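Local coordinates for putative transcriptional regulator (MarR/EmrR family) (Acinetobacter sp. ADP1, PDB 3NRV), which probably binds DNA through a winged helix-turn-helix domain and regulates transcription as a MarR-family regulator, at the interface of chains A and B. Sequence-based numbering; all coordinates share one arbitrary frame. Chains: chain A/B, Putative transcriptional regulator (MarR/EmrR family).

The interface of chains A and B. Residues chain A 62-65; chain B 29, 39-41, 66.
In this hydrogen-bonded patch between two copies of the protein, A:Asp62 caps the start of helix 40-51 of chain B, linking the chains and bringing their helix-turn-helix regions together. The carboxylate straddles two consecutive backbone amides in the first turn of that helix: OD1 of A:Asp62 accepts from N of B:Thr41 at 3.0 Å, nearly straight (170° at H), and OD2 from N of B:Met40, a selenomethionine, at 2.8 Å. Both oxygens use their syn lone pairs, so the group grips the helix end as a fork. The anti lone pair of A:Asp62 OD2 accepts from OG of B:Ser29, on helix 13-36 of chain B, at 2.6 Å. OD2 thus accepts from B:Met40 N and B:Ser29 OG, which, with the bond to OD1, should restrict rotation of the carboxylate. With CG swung away from its own backbone N (chi1 174°), A:Asp62 extends towards chain B, and its CG lies against CA of B:Gly39. The amide dipoles of the helix start would be expected to stabilise its negative charge. B:Thr41 adds a second grip: its OG1 donates to the main-chain O of A:Asp62 at 2.6 Å, coming from above the carbonyl plane, and a water links the same OG1 to the O of A:Ile63. Beside this, CG2 of A:Ile63 packs loosely on CB of B:Ser29 (4.0 Å). The patch may help set how the DNA-binding domains sit in the pair of chains, probably the dimer usual for MarR proteins.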
# COMPACT_ATOMS: atom_id res chain seq x y z
N ASP A 62 -1.87 -2.58 10.48
CA ASP A 62 -1.22 -3.47 9.54
C ASP A 62 -0.84 -2.74 8.23
O ASP A 62 0.34 -2.60 7.90
CB ASP A 62 -2.14 -4.64 9.24
CG ASP A 62 -1.60 -5.56 8.15
OD1 ASP A 62 -0.42 -5.43 7.79
OD2 ASP A 62 -2.38 -6.39 7.66
N ILE A 63 -1.84 -2.26 7.52
CA ILE A 63 -1.57 -1.74 6.19
C ILE A 63 -0.76 -0.46 6.16
O ILE A 63 -0.12 -0.18 5.16
CB ILE A 63 -2.84 -1.59 5.33
CG1 ILE A 63 -3.67 -0.37 5.75
CG2 ILE A 63 -3.65 -2.88 5.34
CD1 ILE A 63 -4.69 0.01 4.65
N LEU A 64 -0.75 0.31 7.25
CA LEU A 64 0.03 1.54 7.29
C LEU A 64 1.40 1.30 7.86
O LEU A 64 2.25 2.18 7.82
CB LEU A 64 -0.68 2.66 8.10
CG LEU A 64 -2.01 3.17 7.55
CD1 LEU A 64 -2.44 4.41 8.33
CD2 LEU A 64 -1.88 3.50 6.03
N GLY A 65 1.61 0.11 8.42
CA GLY A 65 2.88 -0.21 9.06
C GLY A 65 3.09 0.65 10.29
O GLY A 65 4.21 1.08 10.56
N SER B 29 -5.30 -7.67 4.21
CA SER B 29 -4.98 -7.77 5.62
C SER B 29 -5.84 -8.88 6.23
O SER B 29 -5.33 -9.79 6.89
CB SER B 29 -5.24 -6.43 6.31
OG SER B 29 -4.95 -6.51 7.70
N GLY B 39 -0.09 -10.32 8.88
CA GLY B 39 -0.73 -9.19 8.22
C GLY B 39 -0.23 -8.99 6.80
O GLY B 39 0.73 -9.64 6.36
N MSE B 40 -0.89 -8.10 6.07
CA MSE B 40 -0.53 -7.81 4.68
C MSE B 40 0.89 -7.25 4.59
O MSE B 40 1.68 -7.58 3.70
CB MSE B 40 -1.55 -6.80 4.09
CG MSE B 40 -1.14 -6.15 2.74
SE MSE B 40 -0.88 -7.65 1.47
CE MSE B 40 -1.15 -6.72 -0.23
N THR B 41 1.24 -6.37 5.53
CA THR B 41 2.57 -5.76 5.49
C THR B 41 3.67 -6.78 5.79
O THR B 41 4.73 -6.77 5.16
CB THR B 41 2.65 -4.53 6.39
OG1 THR B 41 1.74 -3.54 5.88
CG2 THR B 41 4.07 -3.97 6.40
N LEU B 66 7.08 1.83 1.70
CA LEU B 66 6.80 2.10 3.11
C LEU B 66 8.04 2.74 3.67
O LEU B 66 9.14 2.35 3.31
CB LEU B 66 6.50 0.82 3.88
CG LEU B 66 5.15 0.15 3.63
CD1 LEU B 66 5.11 -1.22 4.30
CD2 LEU B 66 4.03 1.03 4.14
O HOH W 1 1.23 -2.42 3.55